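Local coordinates for esterase LipW (Mycobacterium marinum, PDB 3QH4), which probably hydrolyses ester substrates, with strict selectivity among them, using an alpha/beta hydrolase fold, at residues A[118-123]-A[140-145]; A[63-68]-A[73-78]; A[13-18]-A[255-260]; A[259-264]-A[280-285]. All blocks are in the same frame, centred on the assembly; numbering follows the deposited sequence.

Contact 1 (A[118-123]-A[140-145]); sequences AVVSVD and IEVLTW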
loop_
_atom_site.group_PDB
_atom_site.type_symbol
_atom_site.label_atom_id
_atom_site.label_comp_id
_atom_site.label_asym_id
_atom_site.label_seq_id
_atom_site.Cartn_x
_atom_site.Cartn_y
_atom_site.Cartn_z
ATOM N N ALA A 118 0.331 1.749 16.635
ATOM C CA ALA A 118 1.629 2.062 16.053
ATOM C C ALA A 118 1.640 1.565 14.604
ATOM O O ALA A 118 0.956 0.583 14.246
ATOM C CB ALA A 118 2.751 1.366 16.847
ATOM N N VAL A 119 2.394 2.270 13.775
ATOM C CA VAL A 119 2.586 1.851 12.386
ATOM C C VAL A 119 4.099 1.834 12.140
ATOM O O VAL A 119 4.811 2.786 12.498
ATOM C CB VAL A 119 1.899 2.839 11.412
ATOM C CG1 VAL A 119 2.164 2.455 9.937
ATOM C CG2 VAL A 119 0.361 2.900 11.667
ATOM N N VAL A 120 4.579 0.768 11.519
ATOM C CA VAL A 120 5.994 0.717 11.103
ATOM C C VAL A 120 5.982 0.667 9.583
ATOM O O VAL A 120 5.551 -0.334 8.992
ATOM C CB VAL A 120 6.736 -0.480 11.719
ATOM C CG1 VAL A 120 8.203 -0.559 11.275
ATOM C CG2 VAL A 120 6.668 -0.402 13.261
ATOM N N SER A 121 6.468 1.753 8.967
ATOM C CA SER A 121 6.454 1.886 7.511
ATOM C C SER A 121 7.816 1.447 6.961
ATOM O O SER A 121 8.870 1.895 7.465
ATOM C CB SER A 121 6.143 3.343 7.133
ATOM O OG SER A 121 6.220 3.521 5.732
ATOM N N VAL A 122 7.776 0.603 5.924
ATOM C CA VAL A 122 8.984 -0.043 5.370
ATOM C C VAL A 122 9.562 0.733 4.184
ATOM O O VAL A 122 8.847 0.968 3.191
ATOM C CB VAL A 122 8.669 -1.494 4.897
ATOM C CG1 VAL A 122 9.951 -2.194 4.365
ATOM C CG2 VAL A 122 8.045 -2.322 5.985
ATOM N N ASP A 123 10.830 1.135 4.277
ATOM C CA ASP A 123 11.488 1.784 3.133
ATOM C C ASP A 123 12.134 0.678 2.309
ATOM O O ASP A 123 13.365 0.470 2.382
ATOM C CB ASP A 123 12.561 2.776 3.616
ATOM C CG ASP A 123 13.098 3.661 2.516
ATOM O OD1 ASP A 123 12.522 3.711 1.417
ATOM O OD2 ASP A 123 14.123 4.348 2.773
ATOM N N ILE A 140 9.545 -8.500 4.957
ATOM C CA ILE A 140 9.625 -9.651 5.873
ATOM C C ILE A 140 10.614 -9.371 6.979
ATOM O O ILE A 140 10.351 -9.660 8.151
ATOM C CB ILE A 140 9.988 -10.958 5.101
ATOM C CG1 ILE A 140 8.759 -11.398 4.277
ATOM C CG2 ILE A 140 10.482 -12.057 6.082
ATOM C CD1 ILE A 140 9.007 -12.497 3.213
ATOM N N GLU A 141 11.739 -8.775 6.601
ATOM C CA GLU A 141 12.774 -8.416 7.554
ATOM C C GLU A 141 12.205 -7.468 8.610
ATOM O O GLU A 141 12.442 -7.663 9.822
ATOM C CB GLU A 141 13.947 -7.768 6.808
ATOM C CG GLU A 141 15.155 -7.460 7.673
ATOM C CD GLU A 141 16.139 -8.629 7.811
ATOM O OE1 GLU A 141 15.799 -9.793 7.473
ATOM O OE2 GLU A 141 17.270 -8.365 8.271
ATOM N N VAL A 142 11.427 -6.472 8.160
ATOM C CA VAL A 142 10.845 -5.515 9.094
ATOM C C VAL A 142 9.816 -6.184 9.984
ATOM O O VAL A 142 9.839 -5.993 11.197
ATOM C CB VAL A 142 10.263 -4.261 8.394
ATOM C CG1 VAL A 142 9.520 -3.344 9.414
ATOM C CG2 VAL A 142 11.407 -3.499 7.727
ATOM N N LEU A 143 8.937 -6.986 9.400
ATOM C CA LEU A 143 7.922 -7.661 10.216
ATOM C C LEU A 143 8.565 -8.556 11.303
ATOM O O LEU A 143 8.125 -8.543 12.453
ATOM C CB LEU A 143 6.963 -8.479 9.348
ATOM C CG LEU A 143 5.812 -9.118 10.159
ATOM C CD1 LEU A 143 4.557 -9.037 9.296
ATOM C CD2 LEU A 143 6.152 -10.542 10.531
ATOM N N THR A 144 9.592 -9.323 10.936
ATOM C CA THR A 144 10.305 -10.185 11.913
ATOM C C THR A 144 10.909 -9.356 13.053
ATOM O O THR A 144 10.853 -9.750 14.228
ATOM C CB THR A 144 11.399 -11.030 11.185
ATOM O OG1 THR A 144 10.753 -11.862 10.221
ATOM C CG2 THR A 144 12.184 -11.925 12.186
ATOM N N TRP A 145 11.468 -8.205 12.692
ATOM C CA TRP A 145 12.103 -7.298 13.640
ATOM C C TRP A 145 11.076 -6.673 14.590
ATOM O O TRP A 145 11.327 -6.552 15.802
ATOM C CB TRP A 145 12.851 -6.238 12.844
ATOM C CG TRP A 145 13.488 -5.133 13.609
ATOM C CD1 TRP A 145 14.762 -5.119 14.126
ATOM C CD2 TRP A 145 12.934 -3.834 13.871
ATOM N NE1 TRP A 145 15.020 -3.903 14.713
ATOM C CE2 TRP A 145 13.929 -3.090 14.559
ATOM C CE3 TRP A 145 11.707 -3.215 13.575
ATOM C CZ2 TRP A 145 13.723 -1.777 14.978
ATOM C CZ3 TRP A 145 11.507 -1.923 13.983
ATOM C CH2 TRP A 145 12.508 -1.205 14.671
#
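Val-142 of helix 134-148 sets its side chain against Val-120 and Val-122 of strand 118-122. Its CB already touches the strand: CB of Val-142 lies 3.8 Å from CG2 of Val-122. From there the two methyls part. CG1 stands anti to the backbone N (chi1 174°) and touches both strand valines. CG1 of Val-142 meets CG1 of Val-120 at 3.6 Å, the closest approach of the contact, and CG2 of Val-122 at 3.9 Å. CG2 of Val-142 stays with Val-122 alone, 3.9 Å from CG1 of Val-122 and slightly further from its CG2. One valine thus spans two strand residues whose side chains lie on the same face of the sheet. Val-122 and Val-142 run past each other in opposite senses.

This is a helix packed on the central sheet of an alpha/beta hydrolase fold. Helix and strand run nearly antiparallel, at 154°, with their axes 9.2 Å apart. The same methyl of Val-120 is also approached by the indole of Trp-145, nearly one helical turn further on. CZ3 of Trp-145 comes obliquely to 4.5 Å from CG1 of Val-120, a looser touch. The contact is wholly apolar and buried. Val-142 also packs on Val-73 and Val-75 of strand 72-79, while Val-87 and Val-89 of strand 85-91 lie against Val-120 and Val-122 respectively.

Contact 2 (A[63-68]-A[73-78]); sequences DVVTGE and VPVRIY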
loop_
_atom_site.group_PDB
_atom_site.type_symbol
_atom_site.label_atom_id
_atom_site.label_comp_id
_atom_site.label_asym_id
_atom_site.label_seq_id
_atom_site.Cartn_x
_atom_site.Cartn_y
_atom_site.Cartn_z
ATOM N N ASP A 63 14.052 4.924 12.062
ATOM C CA ASP A 63 14.987 3.906 12.557
ATOM C C ASP A 63 15.455 3.020 11.389
ATOM O O ASP A 63 15.137 3.293 10.229
ATOM C CB ASP A 63 14.333 3.056 13.632
ATOM C CG ASP A 63 15.342 2.431 14.610
ATOM O OD1 ASP A 63 16.569 2.427 14.347
ATOM O OD2 ASP A 63 14.870 1.911 15.632
ATOM N N VAL A 64 16.254 2.002 11.702
ATOM C CA VAL A 64 16.780 1.091 10.692
ATOM C C VAL A 64 16.730 -0.334 11.239
ATOM O O VAL A 64 16.950 -0.561 12.441
ATOM C CB VAL A 64 18.242 1.429 10.301
ATOM C CG1 VAL A 64 18.340 2.825 9.669
ATOM C CG2 VAL A 64 19.152 1.349 11.520
ATOM N N VAL A 65 16.415 -1.285 10.358
ATOM C CA VAL A 65 16.497 -2.696 10.680
ATOM C C VAL A 65 17.731 -3.126 9.895
ATOM O O VAL A 65 17.681 -3.190 8.692
ATOM C CB VAL A 65 15.261 -3.460 10.158
ATOM C CG1 VAL A 65 15.367 -4.944 10.468
ATOM C CG2 VAL A 65 13.960 -2.853 10.755
ATOM N N THR A 66 18.849 -3.353 10.569
ATOM C CA THR A 66 20.090 -3.621 9.808
ATOM C C THR A 66 20.227 -5.116 9.642
ATOM O O THR A 66 19.965 -5.872 10.577
ATOM C CB THR A 66 21.329 -2.968 10.440
ATOM N N GLY A 67 20.556 -5.537 8.426
ATOM C CA GLY A 67 20.496 -6.956 8.074
ATOM C C GLY A 67 21.847 -7.610 8.261
ATOM O O GLY A 67 22.843 -6.920 8.539
ATOM N N GLU A 68 21.884 -8.933 8.119
ATOM C CA GLU A 68 23.137 -9.683 8.255
ATOM C C GLU A 68 24.212 -9.214 7.272
ATOM O O GLU A 68 25.385 -9.194 7.623
ATOM C CB GLU A 68 22.921 -11.192 8.106
ATOM C CG GLU A 68 22.433 -11.897 9.380
ATOM C CD GLU A 68 23.492 -11.994 10.505
ATOM O OE1 GLU A 68 24.655 -11.525 10.355
ATOM O OE2 GLU A 68 23.144 -12.574 11.558
ATOM N N VAL A 73 17.326 -1.915 6.447
ATOM C CA VAL A 73 16.105 -1.469 5.822
ATOM C C VAL A 73 15.630 -0.322 6.728
ATOM O O VAL A 73 15.367 -0.566 7.894
ATOM C CB VAL A 73 15.068 -2.627 5.806
ATOM C CG1 VAL A 73 13.703 -2.113 5.310
ATOM C CG2 VAL A 73 15.594 -3.803 4.931
ATOM N N PRO A 74 15.571 0.923 6.211
ATOM C CA PRO A 74 15.042 2.028 7.035
ATOM C C PRO A 74 13.550 1.850 7.278
ATOM O O PRO A 74 12.847 1.249 6.457
ATOM C CB PRO A 74 15.270 3.275 6.186
ATOM C CG PRO A 74 16.341 2.862 5.176
ATOM C CD PRO A 74 16.048 1.396 4.905
ATOM N N VAL A 75 13.113 2.327 8.432
ATOM C CA VAL A 75 11.707 2.297 8.805
ATOM C C VAL A 75 11.327 3.637 9.404
ATOM O O VAL A 75 12.186 4.387 9.900
ATOM C CB VAL A 75 11.362 1.149 9.798
ATOM C CG1 VAL A 75 11.500 -0.242 9.119
ATOM C CG2 VAL A 75 12.211 1.245 11.088
ATOM N N ARG A 76 10.040 3.953 9.326
ATOM C CA ARG A 76 9.496 5.087 10.075
ATOM C C ARG A 76 8.451 4.544 11.034
ATOM O O ARG A 76 7.537 3.827 10.634
ATOM C CB ARG A 76 8.894 6.141 9.142
ATOM C CG ARG A 76 8.321 7.358 9.917
ATOM C CD ARG A 76 8.155 8.567 9.008
ATOM N NE ARG A 76 9.445 9.048 8.499
ATOM C CZ ARG A 76 9.591 9.857 7.456
ATOM N NH1 ARG A 76 8.531 10.295 6.765
ATOM N NH2 ARG A 76 10.828 10.239 7.101
ATOM N N ILE A 77 8.591 4.897 12.304
ATOM C CA ILE A 77 7.690 4.360 13.310
ATOM C C ILE A 77 6.765 5.468 13.800
ATOM O O ILE A 77 7.236 6.523 14.260
ATOM C CB ILE A 77 8.462 3.717 14.479
ATOM C CG1 ILE A 77 9.475 2.698 13.943
ATOM C CG2 ILE A 77 7.489 3.014 15.456
ATOM C CD1 ILE A 77 10.440 2.172 15.003
ATOM N N TYR A 78 5.462 5.191 13.722
ATOM C CA TYR A 78 4.419 6.128 14.145
ATOM C C TYR A 78 3.778 5.565 15.390
ATOM O O TYR A 78 3.430 4.389 15.417
ATOM C CB TYR A 78 3.356 6.255 13.038
ATOM C CG TYR A 78 3.878 6.699 11.692
ATOM C CD1 TYR A 78 4.543 5.802 10.848
ATOM C CD2 TYR A 78 3.666 8.000 11.246
ATOM C CE1 TYR A 78 4.996 6.203 9.608
ATOM C CE2 TYR A 78 4.103 8.422 10.010
ATOM C CZ TYR A 78 4.770 7.512 9.196
ATOM O OH TYR A 78 5.193 7.924 7.978
#
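Val-65 and Val-73 face each other as a hydrogen-bonded antiparallel pair in the beta hairpin of strands 59-66 and 72-79. Their side chains leave the same face of the sheet as those of Asp-63 and Val-75. Val-64 and Pro-74, a non-hydrogen-bonded pair, point to the other face. On the first face the valines mesh diagonally. CG2 of Val-65 lies 3.9 Å from CG1 of Val-75, and the two side chains are set at a slant to each other. Chi1 of Val-75, -68°, sets CG1 beside the backbone N and leaves CG2 between the N and the carbonyl carbon. CG2 of Val-75 thereby comes to 3.8 Å from CB of Asp-63. The CD1 methyl of Ile-77 approaches the same CB from further along the strand. Helix 134-148 packs on this face, with Trp-145 on Val-65.

Four backbone bonds hold the two strands. Asp-63 and Val-75 exchange two nearly straight ones, and Val-65 and Val-73 exchange two more. The carboxylate of Asp-63 turns back on its own strand. OD1 of Asp-63 accepts from N of Val-64 at 2.7 Å, with the N-H arriving from above the carboxylate plane.

Contact 3 (A[13-18]-A[255-260]); sequences DRLDPL and GEIDPF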
loop_
_atom_site.group_PDB
_atom_site.type_symbol
_atom_site.label_atom_id
_atom_site.label_comp_id
_atom_site.label_asym_id
_atom_site.label_seq_id
_atom_site.Cartn_x
_atom_site.Cartn_y
_atom_site.Cartn_z
ATOM N N ASP A 13 -14.132 12.969 -17.121
ATOM C CA ASP A 13 -15.537 13.292 -16.890
ATOM C C ASP A 13 -16.157 12.379 -15.829
ATOM O O ASP A 13 -17.203 12.717 -15.256
ATOM C CB ASP A 13 -16.351 13.240 -18.201
ATOM C CG ASP A 13 -16.376 11.848 -18.860
ATOM O OD1 ASP A 13 -15.315 11.202 -18.984
ATOM O OD2 ASP A 13 -17.492 11.416 -19.273
ATOM N N ARG A 14 -15.517 11.225 -15.575
ATOM C CA ARG A 14 -16.064 10.266 -14.624
ATOM C C ARG A 14 -15.549 10.505 -13.211
ATOM O O ARG A 14 -15.886 9.760 -12.293
ATOM C CB ARG A 14 -15.782 8.840 -15.101
ATOM C CG ARG A 14 -16.641 8.542 -16.354
ATOM C CD ARG A 14 -16.325 7.244 -17.016
ATOM N NE ARG A 14 -16.729 6.078 -16.232
ATOM C CZ ARG A 14 -16.333 4.841 -16.543
ATOM N NH1 ARG A 14 -15.535 4.631 -17.611
ATOM N NH2 ARG A 14 -16.709 3.822 -15.786
ATOM N N LEU A 15 -14.752 11.560 -13.036
ATOM C CA LEU A 15 -14.195 11.889 -11.712
ATOM C C LEU A 15 -14.971 13.030 -11.117
ATOM O O LEU A 15 -15.480 13.884 -11.832
ATOM C CB LEU A 15 -12.724 12.325 -11.835
ATOM C CG LEU A 15 -11.768 11.319 -12.492
ATOM C CD1 LEU A 15 -10.363 11.845 -12.541
ATOM C CD2 LEU A 15 -11.821 10.002 -11.701
ATOM N N ASP A 16 -15.045 13.050 -9.784
ATOM C CA ASP A 16 -15.584 14.192 -9.064
ATOM C C ASP A 16 -14.854 15.477 -9.532
ATOM O O ASP A 16 -13.628 15.481 -9.663
ATOM C CB ASP A 16 -15.363 13.995 -7.552
ATOM C CG ASP A 16 -16.083 15.051 -6.721
ATOM O OD1 ASP A 16 -15.649 16.213 -6.724
ATOM O OD2 ASP A 16 -17.108 14.705 -6.075
ATOM N N PRO A 17 -15.602 16.579 -9.736
ATOM C CA PRO A 17 -14.938 17.816 -10.189
ATOM C C PRO A 17 -13.779 18.264 -9.281
ATOM O O PRO A 17 -12.800 18.800 -9.773
ATOM C CB PRO A 17 -16.055 18.874 -10.184
ATOM C CG PRO A 17 -17.340 18.134 -10.050
ATOM C CD PRO A 17 -17.077 16.689 -9.706
ATOM N N LEU A 18 -13.855 18.018 -7.984
ATOM C CA LEU A 18 -12.762 18.455 -7.097
ATOM C C LEU A 18 -11.508 17.655 -7.403
ATOM O O LEU A 18 -10.379 18.174 -7.397
ATOM C CB LEU A 18 -13.140 18.287 -5.612
ATOM C CG LEU A 18 -14.271 19.149 -5.054
ATOM C CD1 LEU A 18 -14.693 18.684 -3.630
ATOM C CD2 LEU A 18 -13.835 20.613 -5.022
ATOM N N GLY A 255 -10.863 3.038 -5.688
ATOM C CA GLY A 255 -11.702 3.971 -6.468
ATOM C C GLY A 255 -12.226 3.241 -7.697
ATOM O O GLY A 255 -11.600 2.305 -8.162
ATOM N N GLU A 256 -13.364 3.679 -8.236
ATOM C CA GLU A 256 -13.954 2.966 -9.377
ATOM C C GLU A 256 -13.263 3.282 -10.691
ATOM O O GLU A 256 -13.354 2.487 -11.637
ATOM C CB GLU A 256 -15.458 3.229 -9.505
ATOM C CG GLU A 256 -15.780 4.673 -9.836
ATOM C CD GLU A 256 -17.238 4.912 -10.208
ATOM O OE1 GLU A 256 -17.929 3.943 -10.590
ATOM O OE2 GLU A 256 -17.680 6.083 -10.130
ATOM N N ILE A 257 -12.587 4.427 -10.766
ATOM C CA ILE A 257 -11.962 4.841 -12.048
ATOM C C ILE A 257 -10.479 4.527 -11.952
ATOM O O ILE A 257 -9.617 5.410 -11.967
ATOM C CB ILE A 257 -12.268 6.353 -12.404
ATOM C CG1 ILE A 257 -13.769 6.668 -12.292
ATOM C CG2 ILE A 257 -11.730 6.769 -13.824
ATOM C CD1 ILE A 257 -14.664 5.752 -13.142
ATOM N N ASP A 258 -10.196 3.230 -11.922
ATOM C CA ASP A 258 -8.865 2.762 -11.518
ATOM C C ASP A 258 -8.641 1.451 -12.271
ATOM O O ASP A 258 -9.472 0.532 -12.178
ATOM C CB ASP A 258 -8.866 2.551 -9.995
ATOM C CG ASP A 258 -7.483 2.132 -9.437
ATOM O OD1 ASP A 258 -6.707 1.454 -10.138
ATOM O OD2 ASP A 258 -7.191 2.453 -8.258
ATOM N N PRO A 259 -7.532 1.349 -13.016
ATOM C CA PRO A 259 -7.281 0.081 -13.705
ATOM C C PRO A 259 -7.270 -1.145 -12.785
ATOM O O PRO A 259 -7.575 -2.235 -13.267
ATOM C CB PRO A 259 -5.906 0.312 -14.376
ATOM C CG PRO A 259 -5.203 1.305 -13.408
ATOM C CD PRO A 259 -6.367 2.262 -13.095
ATOM N N PHE A 260 -6.946 -0.989 -11.494
ATOM C CA PHE A 260 -6.878 -2.137 -10.582
ATOM C C PHE A 260 -8.239 -2.518 -10.004
ATOM O O PHE A 260 -8.342 -3.475 -9.264
ATOM C CB PHE A 260 -5.873 -1.858 -9.468
ATOM C CG PHE A 260 -4.512 -1.525 -10.003
ATOM C CD1 PHE A 260 -3.781 -2.478 -10.716
ATOM C CD2 PHE A 260 -3.995 -0.258 -9.839
ATOM C CE1 PHE A 260 -2.508 -2.118 -11.276
ATOM C CE2 PHE A 260 -2.757 0.086 -10.378
ATOM C CZ PHE A 260 -2.022 -0.838 -11.083
HETATM O O HOH W 1 -17.897 7.946 -12.212
HETATM O O HOH W 2 -18.362 3.420 -13.224
#
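Ile-257 packs against Arg-14 and Leu-15, and this is the tight part of the contact. CD2 of Leu-15 comes to 3.7 Å from CB of Ile-257 and also touches its CG1 and CG2. CG1 of Ile-257 rests near the carbonyl O of Arg-14. The CD1 methyl continues to the arginine side chain. CD1 of Ile-257 lies over one face of the guanidinium, 3.7 Å from NE of Arg-14, and also meets CB at the base of that chain. A bend at chi3 (70°) curls the arginine so that its base and its flat end both touch this methyl.

The polar side is looser and bridged by water. One water donates to the carbonyl O of Arg-14 and to OE2 of Glu-256. A second donates to OE1 of Glu-256 and accepts from NH2 of Arg-14, lying in the guanidinium plane at its edge. The two charged groups do not touch: NH2 of Arg-14 stays 5.3 Å from OE1 of Glu-256. The arginine has its direct salt bridge, through NH1, with Glu-207.

Just beyond Ile-257, OD1 of Asp-258 accepts from N of Phe-260, a capping bond. Its OD2 is bonded to ND1 of His-288, consistent with the acid of a Ser-His-Asp triad. The touching residues Arg-14 and Leu-15 lie just ahead of helix 17-20, against the loop that joins strand 250-255 to helix 261-273.

Contact 4 (A[259-264]-A[280-285]); sequences PFRDEV and LHIFPR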
loop_
_atom_site.group_PDB
_atom_site.type_symbol
_atom_site.label_atom_id
_atom_site.label_comp_id
_atom_site.label_asym_id
_atom_site.label_seq_id
_atom_site.Cartn_x
_atom_site.Cartn_y
_atom_site.Cartn_z
ATOM N N PRO A 259 -7.532 1.349 -13.016
ATOM C CA PRO A 259 -7.281 0.081 -13.705
ATOM C C PRO A 259 -7.270 -1.145 -12.785
ATOM O O PRO A 259 -7.575 -2.235 -13.267
ATOM C CB PRO A 259 -5.906 0.312 -14.376
ATOM C CG PRO A 259 -5.203 1.305 -13.408
ATOM C CD PRO A 259 -6.367 2.262 -13.095
ATOM N N PHE A 260 -6.946 -0.989 -11.494
ATOM C CA PHE A 260 -6.878 -2.137 -10.582
ATOM C C PHE A 260 -8.239 -2.518 -10.004
ATOM O O PHE A 260 -8.342 -3.475 -9.264
ATOM C CB PHE A 260 -5.873 -1.858 -9.468
ATOM C CG PHE A 260 -4.512 -1.525 -10.003
ATOM C CD1 PHE A 260 -3.781 -2.478 -10.716
ATOM C CD2 PHE A 260 -3.995 -0.258 -9.839
ATOM C CE1 PHE A 260 -2.508 -2.118 -11.276
ATOM C CE2 PHE A 260 -2.757 0.086 -10.378
ATOM C CZ PHE A 260 -2.022 -0.838 -11.083
ATOM N N ARG A 261 -9.289 -1.810 -10.404
ATOM C CA ARG A 261 -10.596 -2.067 -9.795
ATOM C C ARG A 261 -11.045 -3.516 -9.972
ATOM O O ARG A 261 -11.525 -4.140 -9.032
ATOM C CB ARG A 261 -11.651 -1.135 -10.416
ATOM C CG ARG A 261 -13.077 -1.456 -9.923
ATOM C CD ARG A 261 -14.070 -0.790 -10.847
ATOM N NE ARG A 261 -14.199 -1.436 -12.156
ATOM C CZ ARG A 261 -14.625 -0.788 -13.232
ATOM N NH1 ARG A 261 -14.862 0.523 -13.168
ATOM N NH2 ARG A 261 -14.797 -1.426 -14.383
ATOM N N ASP A 262 -10.956 -4.051 -11.190
ATOM C CA ASP A 262 -11.511 -5.414 -11.370
ATOM C C ASP A 262 -10.730 -6.491 -10.626
ATOM O O ASP A 262 -11.312 -7.447 -10.094
ATOM C CB ASP A 262 -11.603 -5.769 -12.861
ATOM C CG ASP A 262 -12.704 -4.988 -13.578
ATOM O OD1 ASP A 262 -13.407 -4.155 -12.947
ATOM O OD2 ASP A 262 -12.843 -5.193 -14.798
ATOM N N GLU A 263 -9.409 -6.353 -10.578
ATOM C CA GLU A 263 -8.661 -7.392 -9.826
ATOM C C GLU A 263 -8.972 -7.287 -8.326
ATOM O O GLU A 263 -8.986 -8.280 -7.620
ATOM C CB GLU A 263 -7.167 -7.346 -10.152
ATOM C CG GLU A 263 -6.415 -6.121 -9.664
ATOM C CD GLU A 263 -5.216 -5.840 -10.540
ATOM O OE1 GLU A 263 -4.091 -5.913 -10.014
ATOM O OE2 GLU A 263 -5.410 -5.593 -11.761
ATOM N N VAL A 264 -9.285 -6.072 -7.871
ATOM C CA VAL A 264 -9.716 -5.875 -6.488
ATOM C C VAL A 264 -11.030 -6.609 -6.238
ATOM O O VAL A 264 -11.155 -7.358 -5.275
ATOM C CB VAL A 264 -9.868 -4.377 -6.143
ATOM C CG1 VAL A 264 -10.700 -4.198 -4.855
ATOM C CG2 VAL A 264 -8.514 -3.771 -5.958
ATOM N N LEU A 280 -15.301 -4.676 2.011
ATOM C CA LEU A 280 -14.901 -4.185 0.697
ATOM C C LEU A 280 -15.592 -2.867 0.432
ATOM O O LEU A 280 -16.777 -2.742 0.688
ATOM C CB LEU A 280 -15.330 -5.185 -0.389
ATOM C CG LEU A 280 -15.391 -4.695 -1.846
ATOM C CD1 LEU A 280 -13.966 -4.441 -2.365
ATOM C CD2 LEU A 280 -16.132 -5.732 -2.716
ATOM N N HIS A 281 -14.845 -1.895 -0.102
ATOM C CA HIS A 281 -15.466 -0.653 -0.574
ATOM C C HIS A 281 -14.934 -0.186 -1.914
ATOM O O HIS A 281 -13.702 -0.129 -2.109
ATOM C CB HIS A 281 -15.268 0.511 0.400
ATOM C CG HIS A 281 -16.259 1.604 0.186
ATOM N ND1 HIS A 281 -17.477 1.624 0.821
ATOM C CD2 HIS A 281 -16.225 2.699 -0.608
ATOM C CE1 HIS A 281 -18.158 2.680 0.432
ATOM N NE2 HIS A 281 -17.422 3.353 -0.435
ATOM N N ILE A 282 -15.860 0.165 -2.807
ATOM C CA ILE A 282 -15.490 0.824 -4.062
ATOM C C ILE A 282 -15.995 2.266 -3.935
ATOM O O ILE A 282 -17.181 2.503 -3.733
ATOM C CB ILE A 282 -16.145 0.148 -5.305
ATOM C CG1 ILE A 282 -15.667 -1.307 -5.450
ATOM C CG2 ILE A 282 -15.809 0.955 -6.604
ATOM C CD1 ILE A 282 -14.100 -1.431 -5.611
ATOM N N PHE A 283 -15.075 3.221 -4.081
ATOM C CA PHE A 283 -15.411 4.640 -3.947
ATOM C C PHE A 283 -15.719 5.220 -5.312
ATOM O O PHE A 283 -14.915 5.078 -6.243
ATOM C CB PHE A 283 -14.219 5.397 -3.334
ATOM C CG PHE A 283 -13.998 5.068 -1.891
ATOM C CD1 PHE A 283 -14.697 5.790 -0.895
ATOM C CD2 PHE A 283 -13.114 4.070 -1.520
ATOM C CE1 PHE A 283 -14.489 5.499 0.466
ATOM C CE2 PHE A 283 -12.924 3.740 -0.144
ATOM C CZ PHE A 283 -13.624 4.478 0.833
ATOM N N PRO A 284 -16.880 5.872 -5.437
ATOM C CA PRO A 284 -17.357 6.396 -6.744
ATOM C C PRO A 284 -16.552 7.644 -7.168
ATOM O O PRO A 284 -16.039 8.365 -6.305
ATOM C CB PRO A 284 -18.832 6.744 -6.445
ATOM C CG PRO A 284 -18.838 7.150 -4.983
ATOM C CD PRO A 284 -17.778 6.236 -4.324
ATOM N N ARG A 285 -16.431 7.861 -8.477
ATOM C CA ARG A 285 -15.881 9.108 -9.055
ATOM C C ARG A 285 -14.439 9.417 -8.594
ATOM O O ARG A 285 -14.032 10.569 -8.512
ATOM C CB ARG A 285 -16.830 10.281 -8.791
ATOM C CG ARG A 285 -18.286 9.976 -9.098
ATOM C CD ARG A 285 -19.164 11.217 -8.913
ATOM N NE ARG A 285 -19.027 12.149 -10.020
ATOM C CZ ARG A 285 -19.328 13.451 -9.964
ATOM N NH1 ARG A 285 -19.737 14.023 -8.828
ATOM N NH2 ARG A 285 -19.202 14.187 -11.055
#
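The first turn of helix 261-273 passes over strand 278-283, with CA atoms 8.1 Å apart at Arg-261 and Ile-282 and 9.0 Å apart at Val-264 and Leu-280. Side chains bridge this separation. CG1 of Val-264, anti to the backbone N (chi1 163°), meets two residues of the strand. CG1 of Val-264 lies 4.1 Å from CD1 of Leu-280, the two side chains meeting at a slant. CG1 of Val-264 is 4.4 Å from CD1 of Ile-282. The same CD1 of Ile-282 also touches CG of Arg-261 at 4.4 Å, so it lies against both helix residues. The packing is apolar and fairly light.

Only the aliphatic part of Arg-261 meets the strand. Its charged end forms a salt bridge with Asp-262, where NE of Arg-261 donates to OD1 of Asp-262 at 2.9 Å. That oxygen lies close to the guanidinium plane. NH1 of Arg-261 bonds the carbonyl O of Glu-256 in the preceding loop.

The contact belongs to a beta-alpha-beta crossover. Strand 250-255 leads into helix 261-273, which returns to strand 278-283, the outermost strand on this side. Val-264 and Leu-280 both touch Ile-252 of the neighbouring strand 250-255. Further along the helix, Leu-265 packs on Leu-280 and Ile-282, and Ala-268 on Leu-280.

How the contacts relate
The four contacts form two touching pairs on opposite sides of the chain's centre. Contacts 1 and 2 have centres 7 Å apart. Strand 118-122 is bonded to strand 72-79, with O of Val-119 2.8 Å from N of Tyr-78 and N of Ser-121 2.9 Å from O of Arg-76. Contacts 3 and 4 have centres 10 Å apart and share Pro-259 and Phe-260. OE2 of Glu-256 is 2.7 Å from N of Arg-285 there. Contacts 2 and 4 lie about 32 Å apart, centre to centre, and involve the two outermost strands of one sheet. Contact 3 carries one member of the probable triad of Ser-166, His-288 and Asp-258; its nearest atoms are about 18 Å from contact 1 and 21 Å from contact 2.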